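Local coordinates for cellulose-binding protein (Saccharophagus degradans, PDB 2YHG) that may hydrolyse glycosyl bonds through a nucleoside hydrolase-like domain, within a longer polysaccharide-binding protein associated with carbohydrate metabolism, at residues Ala247-Ala252 with Gly265-Arg270; Met251-Leu256 with Tyr427-Val432; Pro334-Asn339 with Leu416-Asn421; Val357-Ser362 with Tyr374-Tyr379. All coordinates share one frame; numbering follows the deposited sequence. Where two conformers were deposited one is given.

Contact 1: Ala247-Ala252 with Gly265-Arg270; sequences AFLHMA and GGWGGR
Leu-249 and Trp-267 form the apolar half of this contact. Leu-249 CB lies 3.7 Å from Trp-267 CB, and the two side chains run on at a slant to each other, still touching where Leu-249 CD2 meets the edge of the indole 4.1 Å from Trp-267 CE3. Ala-252 CB approaches the same ring carbon from another direction. Beside them the backbones come together: the CA atoms of His-250 and Gly-268 are 3.7 Å apart, an approach helped by the glycine, which leaves His-250 CB lying against bare main chain.

Two waters supply the polar half. Water 1 donates to Leu-249 O and accepts from Trp-267 N, both at 3.0 Å. Water 2 lies in the plane of the imidazole, 2.8 Å from His-250 ND1, and it accepts from Gly-268 N while donating to Gly-269 O. With CG anti to the backbone N (chi1 -172°), the His-250 ring extends toward this water, and a bond from its far nitrogen, NE2, to Pro-259 O fixes its rotation.

Farther out, Tyr-183 OH bonds Gly-268 O, Ile-311 of helix 308-323 packs on both Leu-249 and Trp-267, and Gly-266 joins Ser-303 at a magnesium ion. Trp-267 O, 3.4 Å from Leu-249 CB, is buried with no polar partner. Within the nucleoside hydrolase-like domain, residues 247-252 and the glycine-rich loop are joined by apolar packing and two bridging waters, on which the polar link depends because no direct hydrogen bond crosses.

Contact 2: Met251-Leu256 with Tyr427-Val432; sequences MANPGL and YAYRRV. With BTB (2-[bis-(2-hydroxy-ethyl)-amino]-2-hydroxymethyl-propane-1,3-diol), chain M.
Leu-256 holds CG anti to its backbone N (chi1 176°), while Tyr-429 has CG beside its own N, and these torsions set the two side chains alongside each other, pointing the same way. Their CB atoms are 3.8 Å apart, and Leu-256 CD2 sits over one face of the phenol ring in a CH-pi contact, 4.1 Å from the ring centroid. The chain of Arg-431 leaves extended and then bends at chi3 (-57°), which turns the guanidinium edge onto Leu-256 O. NE (2.8 Å) and NH2 (2.9 Å) of Arg-431 both donate to that one oxygen, which lies close to the guanidinium plane. NH1 of Arg-431 is hydrogen-bonded to Met-264 O and His-413 ND1. Gly-255 O takes a straighter bond from Arg-431 N, 2.8 Å long with an angle of 164° at the hydrogen.

A bound bis-tris buffer molecule bridges the other end. Its tertiary amine N donates to Asn-253 OD1 over 2.9 Å, which implies that it is probably protonated, and its O6 donates to Tyr-427 O over 2.8 Å.

The contact joins a loop of the nucleoside hydrolase-like domain to strand 427-436 of the C-terminal domain. One arginine satisfies two successive loop carbonyls, and its charge would probably strengthen the bonds to Leu-256 O.

Contact 3: Pro334-Asn339 with Leu416-Asn421; sequences PVPVVN and LTLRDN. With CA (calcium ion), chain D.
Pro-334 and Asp-420 meet with their side chains crossed at about a right angle, Pro-334 CD lying 3.6 Å from Asp-420 OD2. At the opposite end of the contact Val-338 and Leu-416 slide past each other in opposite senses, touching at Val-338 CG2 and Leu-416 CD2, 3.9 Å apart. Between these pairs Leu-418, in one of its two conformers, directs CD2 at the proline-rich segment: the methyl is 3.6 Å from Pro-334 CB and 4.3 Å from Pro-336 CG. Alternate residues face across because both chains are extended; their directions differ by 152°.

Asp-420 places CG between its backbone N and carbonyl carbon (chi1 75°), and this brings OD2 to 2.3 Å from a calcium ion. Asn-331, His-332 (through its O), Asp-366, Asp-368 and Asp-370 complete the protein ligands. The other oxygen, OD1, accepts from Leu-426 N and Gly-422 N, which pin the carboxylate from the turn after strand 411-420.

The proline-rich segment 334-339, which precedes strand 347-351, thus lies against strand 411-420 mainly by apolar contact, with no hydrogen bond between them, while the calcium ties Asp-420 to Asn-331 and His-332, just before Pro-334. Calcium bound to four aspartates probably offsets their mutual repulsion.

Contact 4: Val357-Ser362 with Tyr374-Tyr379; sequences VSLDAS and YSWSHY. With EDO (1,2-ethanediol), chain K.
Apolar and aromatic packing carries the contact between Leu-359, Ala-361 and the rings of Trp-376 and Tyr-374. Trp-376 has CG beside its backbone N (chi1 -61°), which sends the six-membered part of the indole across to the first segment. There Leu-359 CB lies 3.6 Å from Trp-376 CH2, and the side chain of Leu-359 slants across the indole, bringing Leu-359 CD1 near Trp-376 CZ3. Ala-361 CB fits between the two aromatic residues, 3.7 Å from Trp-376 CZ2 and 3.8 Å from Tyr-374 CD2.

Main-chain oxygens also approach ring carbons: Leu-359 O stands 3.4 Å from Trp-376 CZ2, and Ala-361 O 3.7 Å from Tyr-374 CE2. No hydrogen bond crosses between the segments. Trp-376 NE1 is hydrogen-bonded to Ser-396 O, outside the two segments.

Polar bonds act inside the first segment. Asp-360 OD1 accepts from Ser-362 N (2.9 Å, 162° at the hydrogen), from above the carboxylate plane, closing an Asx turn as the strand ends; Ser-362 OG donates to the same oxygen over 2.7 Å, on its syn side. On the second segment a 1,2-ethanediol molecule, probably from the crystallisation liquor, bonds Ser-377 OG and rests a carbon over one face of the Tyr-379 ring.

Strand 356-360 belongs to a three-stranded antiparallel sheet, next to strand 398-402, whereas strand 372-378 edges the four-stranded mixed sheet beside strand 411-420. The side chains therefore fill the interface between two facing sheets, consistent with an immunoglobulin-like beta-sandwich, with Leu-416 and Ala-399 also packed on Trp-376.

Overall arrangement
Contact 1 lies near the centre of the chain, inside the nucleoside hydrolase-like domain, and contact 2, its centre about 10 Å away, carries the same loop to the C-terminal domain: Trp-267 NE1 and Tyr-429 OH, 3.0 Å apart, probably share a hydrogen bond there. Contacts 3 and 4 are nested within the long loop that contact 2 closes. Strand 411-420 runs between strands 427-436 and 372-378, so contacts 2, 3 and 4 all reach one sheet; Ala-428 O meets Leu-418 N at 2.8 Å, and Ser-375 O meets Thr-417 N at 2.8 Å. Contact 3 supplies a ligand to a calcium ion about 14 Å from Tyr-429 and about 12 Å from Tyr-374, measured to the nearest side-chain atom.

Contact 1: Ala247-Ala252 with Gly265-Arg270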
# COMPACT_ATOMS: atom_id res chain seq x y z
N ALA A 247 -1.81 2.89 -3.72
CA ALA A 247 -0.93 3.61 -2.81
C ALA A 247 -1.05 3.18 -1.35
O ALA A 247 -0.16 3.52 -0.56
CB ALA A 247 -1.16 5.10 -2.95
N PHE A 248 -2.08 2.46 -0.97
CA PHE A 248 -2.03 1.72 0.29
C PHE A 248 -2.05 0.22 0.14
O PHE A 248 -1.54 -0.46 1.03
CB PHE A 248 -3.09 2.16 1.34
CG PHE A 248 -4.50 2.07 0.88
CD1 PHE A 248 -5.08 3.13 0.19
CD2 PHE A 248 -5.30 0.98 1.20
CE1 PHE A 248 -6.40 3.07 -0.21
CE2 PHE A 248 -6.60 0.90 0.75
CZ PHE A 248 -7.15 1.97 0.07
N LEU A 249 -2.53 -0.34 -0.95
CA LEU A 249 -2.45 -1.79 -1.10
C LEU A 249 -0.99 -2.23 -1.14
O LEU A 249 -0.69 -3.37 -0.75
CB LEU A 249 -3.18 -2.29 -2.34
CG LEU A 249 -4.67 -2.01 -2.40
CD1 LEU A 249 -5.25 -2.74 -3.62
CD2 LEU A 249 -5.36 -2.42 -1.11
N HIS A 250 -0.07 -1.38 -1.58
CA HIS A 250 1.36 -1.69 -1.58
C HIS A 250 1.82 -2.15 -0.19
O HIS A 250 2.72 -3.01 -0.12
CB HIS A 250 2.10 -0.42 -2.03
CG HIS A 250 3.55 -0.64 -2.27
ND1 HIS A 250 4.02 -1.64 -3.07
CD2 HIS A 250 4.61 0.06 -1.80
CE1 HIS A 250 5.34 -1.56 -3.05
NE2 HIS A 250 5.73 -0.53 -2.31
N MET A 251 1.27 -1.58 0.86
CA MET A 251 1.66 -1.82 2.23
C MET A 251 0.68 -2.70 3.01
O MET A 251 0.78 -2.78 4.23
CB MET A 251 1.90 -0.50 2.97
CG MET A 251 2.71 0.53 2.20
SD MET A 251 1.54 1.61 1.28
CE MET A 251 2.61 2.81 0.55
N ALA A 252 -0.24 -3.36 2.33
CA ALA A 252 -1.31 -4.09 2.99
C ALA A 252 -0.87 -5.42 3.59
O ALA A 252 -1.63 -5.97 4.39
CB ALA A 252 -2.44 -4.33 2.01
N GLY A 265 6.85 -6.98 -5.84
CA GLY A 265 5.49 -7.25 -6.28
C GLY A 265 4.56 -7.51 -5.11
O GLY A 265 4.97 -7.97 -4.04
N GLY A 266 3.29 -7.16 -5.31
CA GLY A 266 2.29 -7.24 -4.28
C GLY A 266 1.09 -6.45 -4.72
O GLY A 266 0.96 -6.10 -5.89
N TRP A 267 0.16 -6.21 -3.82
CA TRP A 267 -1.12 -5.64 -4.20
C TRP A 267 -1.04 -4.19 -4.68
O TRP A 267 -2.02 -3.70 -5.25
CB TRP A 267 -2.11 -5.74 -3.06
CG TRP A 267 -2.63 -7.08 -2.66
CD1 TRP A 267 -2.22 -8.31 -3.08
CD2 TRP A 267 -3.71 -7.28 -1.76
NE1 TRP A 267 -3.01 -9.28 -2.49
CE2 TRP A 267 -3.94 -8.66 -1.69
CE3 TRP A 267 -4.52 -6.41 -1.02
CZ2 TRP A 267 -4.94 -9.21 -0.91
CZ3 TRP A 267 -5.53 -6.96 -0.26
CH2 TRP A 267 -5.75 -8.35 -0.22
N GLY A 268 0.07 -3.50 -4.45
CA GLY A 268 0.29 -2.20 -5.05
C GLY A 268 1.09 -2.21 -6.33
O GLY A 268 1.42 -1.13 -6.86
N GLY A 269 1.39 -3.39 -6.85
CA GLY A 269 2.17 -3.53 -8.06
C GLY A 269 3.62 -3.87 -7.83
O GLY A 269 4.09 -4.02 -6.69
N ARG A 270 4.34 -3.98 -8.94
CA ARG A 270 5.75 -4.39 -8.96
C ARG A 270 6.54 -3.35 -9.75
O ARG A 270 6.11 -2.96 -10.83
CB ARG A 270 5.89 -5.78 -9.62
CG ARG A 270 7.27 -6.33 -9.52
CD ARG A 270 7.34 -7.78 -9.98
NE ARG A 270 6.83 -7.98 -11.36
CZ ARG A 270 7.50 -7.66 -12.46
NH1 ARG A 270 8.73 -7.21 -12.38
NH2 ARG A 270 6.93 -7.80 -13.64
O HOH W 1 0.63 -6.05 -0.87
O HOH W 2 2.87 -4.05 -4.03

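Contact 2: Met251-Leu256 with Tyr427-Val432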
# COMPACT_ATOMS: atom_id res chain seq x y z
N MET A 251 1.27 -1.58 0.86
CA MET A 251 1.66 -1.82 2.23
C MET A 251 0.68 -2.70 3.01
O MET A 251 0.78 -2.78 4.23
CB MET A 251 1.90 -0.50 2.97
CG MET A 251 2.71 0.53 2.20
SD MET A 251 1.54 1.61 1.28
CE MET A 251 2.61 2.81 0.55
N ALA A 252 -0.24 -3.36 2.33
CA ALA A 252 -1.31 -4.09 2.99
C ALA A 252 -0.87 -5.42 3.59
O ALA A 252 -1.63 -5.97 4.39
CB ALA A 252 -2.44 -4.33 2.01
N ASN A 253 0.21 -6.01 3.09
CA ASN A 253 0.51 -7.40 3.33
C ASN A 253 1.98 -7.62 3.64
O ASN A 253 2.76 -8.03 2.79
CB ASN A 253 0.17 -8.25 2.10
CG ASN A 253 -1.27 -8.19 1.72
OD1 ASN A 253 -2.12 -8.76 2.38
ND2 ASN A 253 -1.56 -7.57 0.59
N PRO A 254 2.39 -7.40 4.91
CA PRO A 254 3.80 -7.57 5.23
C PRO A 254 4.36 -8.96 4.95
O PRO A 254 5.54 -9.09 4.65
CB PRO A 254 3.87 -7.21 6.72
CG PRO A 254 2.66 -6.32 6.95
CD PRO A 254 1.62 -6.84 6.03
N GLY A 255 3.53 -10.00 5.00
CA GLY A 255 3.99 -11.33 4.68
C GLY A 255 4.15 -11.60 3.20
O GLY A 255 4.82 -12.57 2.82
N LEU A 256 3.50 -10.77 2.36
CA LEU A 256 3.62 -10.89 0.90
C LEU A 256 4.80 -10.12 0.37
O LEU A 256 5.51 -10.60 -0.52
CB LEU A 256 2.35 -10.39 0.22
CG LEU A 256 2.34 -10.34 -1.30
CD1 LEU A 256 2.61 -11.71 -1.93
CD2 LEU A 256 0.97 -9.82 -1.77
N TYR A 427 -7.74 -14.78 1.68
CA TYR A 427 -6.38 -15.18 1.34
C TYR A 427 -5.39 -14.65 2.36
O TYR A 427 -5.60 -13.62 2.99
CB TYR A 427 -6.00 -14.66 -0.05
CG TYR A 427 -6.80 -15.30 -1.18
CD1 TYR A 427 -8.14 -14.94 -1.43
CD2 TYR A 427 -6.24 -16.24 -1.99
CE1 TYR A 427 -8.84 -15.53 -2.46
CE2 TYR A 427 -6.93 -16.84 -3.01
CZ TYR A 427 -8.21 -16.43 -3.29
OH TYR A 427 -8.91 -17.07 -4.30
N ALA A 428 -4.26 -15.34 2.45
CA ALA A 428 -3.11 -14.84 3.19
C ALA A 428 -1.84 -15.34 2.52
O ALA A 428 -1.88 -16.25 1.69
CB ALA A 428 -3.15 -15.28 4.65
N TYR A 429 -0.72 -14.71 2.85
CA TYR A 429 0.52 -14.92 2.12
C TYR A 429 1.69 -15.09 3.05
O TYR A 429 1.79 -14.41 4.06
CB TYR A 429 0.81 -13.69 1.24
CG TYR A 429 -0.30 -13.34 0.29
CD1 TYR A 429 -0.52 -14.06 -0.86
CD2 TYR A 429 -1.20 -12.31 0.58
CE1 TYR A 429 -1.56 -13.73 -1.71
CE2 TYR A 429 -2.21 -11.95 -0.28
CZ TYR A 429 -2.37 -12.67 -1.42
OH TYR A 429 -3.37 -12.28 -2.30
N ARG A 430 2.67 -15.89 2.60
CA ARG A 430 4.02 -15.83 3.14
C ARG A 430 5.02 -16.01 2.02
O ARG A 430 5.07 -17.07 1.40
CB ARG A 430 4.27 -16.90 4.21
CG ARG A 430 5.71 -16.87 4.74
CD ARG A 430 5.93 -15.67 5.66
NE ARG A 430 5.05 -15.75 6.83
CZ ARG A 430 5.17 -16.65 7.81
NH1 ARG A 430 6.28 -17.35 7.95
NH2 ARG A 430 4.23 -16.79 8.73
N ARG A 431 5.82 -15.00 1.76
CA ARG A 431 6.95 -15.10 0.88
C ARG A 431 8.17 -15.60 1.62
O ARG A 431 8.48 -15.12 2.70
CB ARG A 431 7.25 -13.75 0.22
CG ARG A 431 8.32 -13.86 -0.88
CD ARG A 431 8.74 -12.50 -1.43
NE ARG A 431 7.59 -11.77 -1.94
CZ ARG A 431 7.46 -11.18 -3.12
NH1 ARG A 431 8.39 -11.25 -4.05
NH2 ARG A 431 6.36 -10.49 -3.34
N VAL A 432 8.84 -16.56 1.01
CA VAL A 432 10.12 -17.08 1.46
C VAL A 432 11.16 -16.69 0.43
O VAL A 432 11.12 -17.14 -0.72
CB VAL A 432 10.09 -18.60 1.64
CG1 VAL A 432 11.40 -19.07 2.25
CG2 VAL A 432 8.92 -19.01 2.54
C1 BTB M . -2.84 -11.69 5.31
O1 BTB M . -4.08 -12.16 4.79
C2 BTB M . -3.28 -10.30 5.71
C3 BTB M . -4.44 -10.46 6.68
O3 BTB M . -4.05 -11.20 7.83
C4 BTB M . -2.14 -9.56 6.36
O4 BTB M . -1.12 -9.44 5.38
N BTB M . -3.82 -9.60 4.51
C5 BTB M . -5.00 -10.31 3.93
C6 BTB M . -4.92 -10.43 2.40
O6 BTB M . -6.05 -11.13 1.87
C7 BTB M . -4.08 -8.16 4.79
C8 BTB M . -4.83 -7.45 3.66
O8 BTB M . -6.23 -7.49 3.88

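Contact 3: Pro334-Asn339 with Leu416-Asn421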
# COMPACT_ATOMS: atom_id res chain seq x y z
N PRO A 334 -7.22 -16.40 6.87
CA PRO A 334 -6.39 -17.47 7.42
C PRO A 334 -5.03 -16.92 7.85
O PRO A 334 -4.63 -15.81 7.47
CB PRO A 334 -6.26 -18.44 6.27
CG PRO A 334 -6.57 -17.68 5.04
CD PRO A 334 -7.46 -16.56 5.42
N VAL A 335 -4.35 -17.70 8.68
CA VAL A 335 -3.15 -17.29 9.37
C VAL A 335 -1.99 -18.22 8.96
O VAL A 335 -1.99 -19.41 9.30
CB VAL A 335 -3.35 -17.34 10.88
CG1 VAL A 335 -2.02 -17.01 11.56
CG2 VAL A 335 -4.47 -16.36 11.30
N PRO A 336 -1.03 -17.71 8.19
CA PRO A 336 0.02 -18.60 7.71
C PRO A 336 1.09 -18.87 8.75
O PRO A 336 1.49 -17.98 9.49
CB PRO A 336 0.69 -17.84 6.57
CG PRO A 336 -0.13 -16.73 6.31
CD PRO A 336 -1.00 -16.42 7.49
N VAL A 337 1.62 -20.08 8.71
CA VAL A 337 2.84 -20.46 9.42
C VAL A 337 3.68 -21.27 8.45
O VAL A 337 3.12 -22.09 7.74
CB VAL A 337 2.49 -21.30 10.68
CG1 VAL A 337 3.76 -21.81 11.34
CG2 VAL A 337 1.62 -20.48 11.65
N VAL A 338 4.98 -21.00 8.38
CA VAL A 338 5.89 -21.77 7.55
C VAL A 338 7.07 -22.19 8.42
O VAL A 338 7.73 -21.38 9.02
CB VAL A 338 6.38 -20.97 6.34
CG1 VAL A 338 7.40 -21.77 5.55
CG2 VAL A 338 5.19 -20.59 5.45
N ASN A 339 7.31 -23.50 8.47
CA ASN A 339 8.39 -24.08 9.23
C ASN A 339 8.38 -23.55 10.67
O ASN A 339 9.41 -23.15 11.19
CB ASN A 339 9.73 -23.88 8.55
CG ASN A 339 9.85 -24.69 7.27
OD1 ASN A 339 9.00 -25.51 6.96
ND2 ASN A 339 10.91 -24.46 6.51
N LEU A 416 3.91 -18.75 -0.60
CA LEU A 416 2.74 -19.49 -0.14
C LEU A 416 1.54 -18.56 -0.26
O LEU A 416 1.52 -17.47 0.32
CB LEU A 416 2.88 -19.88 1.32
CG LEU A 416 1.63 -20.50 1.95
CD1 LEU A 416 1.28 -21.84 1.32
CD2 LEU A 416 1.79 -20.56 3.48
N THR A 417 0.51 -19.00 -0.97
CA THR A 417 -0.81 -18.41 -0.92
C THR A 417 -1.74 -19.39 -0.21
O THR A 417 -1.88 -20.54 -0.63
CB THR A 417 -1.34 -18.09 -2.33
OG1 THR A 417 -0.46 -17.18 -2.97
CG2 THR A 417 -2.73 -17.44 -2.26
N LEU A 418 -2.32 -18.92 0.87
CA LEU A 418 -3.24 -19.67 1.67
C LEU A 418 -4.66 -19.12 1.34
O LEU A 418 -4.84 -17.92 1.32
CB LEU A 418 -2.83 -19.43 3.12
CG LEU A 418 -3.42 -20.29 4.21
CD1 LEU A 418 -3.09 -21.77 4.01
CD2 LEU A 418 -2.97 -19.85 5.58
N ARG A 419 -5.64 -20.00 1.16
CA ARG A 419 -7.00 -19.58 0.82
C ARG A 419 -7.96 -20.39 1.65
O ARG A 419 -7.88 -21.64 1.64
CB ARG A 419 -7.29 -19.84 -0.66
CG ARG A 419 -8.68 -19.45 -1.14
CD ARG A 419 -8.91 -19.87 -2.57
NE ARG A 419 -9.16 -21.30 -2.63
CZ ARG A 419 -8.80 -22.09 -3.61
N ASP A 420 -8.86 -19.72 2.37
CA ASP A 420 -9.91 -20.42 3.10
C ASP A 420 -11.12 -20.68 2.25
O ASP A 420 -11.20 -20.26 1.11
CB ASP A 420 -10.22 -19.74 4.45
CG ASP A 420 -11.04 -18.46 4.33
OD1 ASP A 420 -11.81 -18.31 3.36
OD2 ASP A 420 -10.93 -17.64 5.27
N ASN A 421 -12.04 -21.50 2.77
CA ASN A 421 -13.30 -21.78 2.08
C ASN A 421 -14.49 -21.10 2.75
O ASN A 421 -15.63 -21.54 2.61
CB ASN A 421 -13.53 -23.29 1.93
CG ASN A 421 -13.89 -23.96 3.23
OD1 ASN A 421 -13.58 -23.45 4.31
ND2 ASN A 421 -14.55 -25.12 3.14
CA CA D . -11.66 -17.75 7.49

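Contact 4: Val357-Ser362 with Tyr374-Tyr379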
# COMPACT_ATOMS: atom_id res chain seq x y z
N VAL A 357 14.93 -27.67 -0.28
CA VAL A 357 14.44 -26.96 0.89
C VAL A 357 12.97 -27.31 1.14
O VAL A 357 12.09 -26.98 0.34
CB VAL A 357 14.58 -25.42 0.74
CG1 VAL A 357 14.01 -24.71 1.95
CG2 VAL A 357 16.06 -25.06 0.51
N SER A 358 12.71 -27.94 2.27
CA SER A 358 11.36 -28.22 2.71
C SER A 358 10.69 -26.94 3.23
O SER A 358 11.27 -26.24 4.07
CB SER A 358 11.41 -29.28 3.81
OG SER A 358 10.21 -29.35 4.54
N LEU A 359 9.49 -26.64 2.75
CA LEU A 359 8.70 -25.52 3.26
C LEU A 359 7.34 -26.07 3.65
O LEU A 359 6.59 -26.54 2.81
CB LEU A 359 8.56 -24.41 2.21
CG LEU A 359 9.85 -23.74 1.74
CD1 LEU A 359 9.56 -22.77 0.59
CD2 LEU A 359 10.61 -23.07 2.85
N ASP A 360 7.07 -26.06 4.94
CA ASP A 360 5.92 -26.74 5.49
C ASP A 360 4.99 -25.73 6.15
O ASP A 360 5.37 -25.11 7.13
CB ASP A 360 6.41 -27.77 6.53
CG ASP A 360 5.33 -28.66 7.04
OD1 ASP A 360 4.14 -28.45 6.72
OD2 ASP A 360 5.71 -29.57 7.81
N ALA A 361 3.80 -25.57 5.57
CA ALA A 361 2.82 -24.64 6.07
C ALA A 361 1.81 -25.29 7.01
O ALA A 361 0.81 -24.64 7.38
CB ALA A 361 2.09 -23.96 4.90
N SER A 362 2.04 -26.52 7.44
CA SER A 362 1.22 -27.09 8.52
C SER A 362 1.23 -26.15 9.78
O SER A 362 2.18 -25.62 10.22
CB SER A 362 1.78 -28.51 8.85
OG SER A 362 1.80 -29.29 7.70
N TYR A 374 -3.64 -24.71 0.10
CA TYR A 374 -2.28 -24.27 0.08
C TYR A 374 -1.84 -24.25 -1.35
O TYR A 374 -2.01 -25.24 -2.07
CB TYR A 374 -1.41 -25.25 0.88
CG TYR A 374 -1.87 -25.48 2.30
CD1 TYR A 374 -2.85 -26.41 2.59
CD2 TYR A 374 -1.27 -24.82 3.36
CE1 TYR A 374 -3.29 -26.60 3.91
CE2 TYR A 374 -1.70 -25.00 4.65
CZ TYR A 374 -2.71 -25.88 4.93
OH TYR A 374 -3.05 -26.10 6.25
N SER A 375 -1.18 -23.16 -1.76
CA SER A 375 -0.61 -23.07 -3.09
C SER A 375 0.77 -22.42 -3.04
O SER A 375 0.89 -21.25 -2.67
CB SER A 375 -1.54 -22.27 -3.98
OG SER A 375 -1.08 -22.24 -5.32
N TRP A 376 1.79 -23.16 -3.47
CA TRP A 376 3.16 -22.67 -3.50
C TRP A 376 3.54 -22.31 -4.91
O TRP A 376 3.32 -23.12 -5.82
CB TRP A 376 4.12 -23.74 -2.98
CG TRP A 376 3.85 -24.14 -1.56
CD1 TRP A 376 3.07 -25.18 -1.12
CD2 TRP A 376 4.46 -23.58 -0.40
NE1 TRP A 376 3.16 -25.30 0.22
CE2 TRP A 376 4.00 -24.33 0.69
CE3 TRP A 376 5.32 -22.50 -0.19
CZ2 TRP A 376 4.40 -24.05 1.99
CZ3 TRP A 376 5.71 -22.23 1.10
CH2 TRP A 376 5.26 -22.99 2.17
N SER A 377 4.19 -21.16 -5.09
CA SER A 377 4.59 -20.74 -6.41
C SER A 377 5.97 -20.10 -6.40
O SER A 377 6.44 -19.60 -5.38
CB SER A 377 3.56 -19.75 -6.98
OG SER A 377 3.49 -18.61 -6.17
N HIS A 378 6.66 -20.19 -7.53
CA HIS A 378 7.90 -19.47 -7.75
C HIS A 378 7.61 -18.10 -8.34
O HIS A 378 7.12 -18.00 -9.48
CB HIS A 378 8.80 -20.26 -8.72
CG HIS A 378 10.05 -19.54 -9.04
ND1 HIS A 378 10.66 -19.59 -10.27
CD2 HIS A 378 10.82 -18.71 -8.28
CE1 HIS A 378 11.70 -18.78 -10.27
NE2 HIS A 378 11.82 -18.22 -9.08
N TYR A 379 7.91 -17.05 -7.59
CA TYR A 379 7.64 -15.67 -8.07
C TYR A 379 8.86 -15.18 -8.81
O TYR A 379 9.62 -14.30 -8.39
CB TYR A 379 7.29 -14.80 -6.86
CG TYR A 379 6.54 -13.52 -7.20
CD1 TYR A 379 6.41 -13.05 -8.50
CD2 TYR A 379 5.95 -12.80 -6.21
CE1 TYR A 379 5.70 -11.91 -8.77
CE2 TYR A 379 5.22 -11.67 -6.46
CZ TYR A 379 5.11 -11.21 -7.75
OH TYR A 379 4.39 -10.05 -7.97
C1 EDO K . 2.00 -15.79 -7.25
O1 EDO K . 1.36 -16.04 -8.51
C2 EDO K . 3.44 -15.33 -7.38
O2 EDO K . 4.23 -16.38 -7.91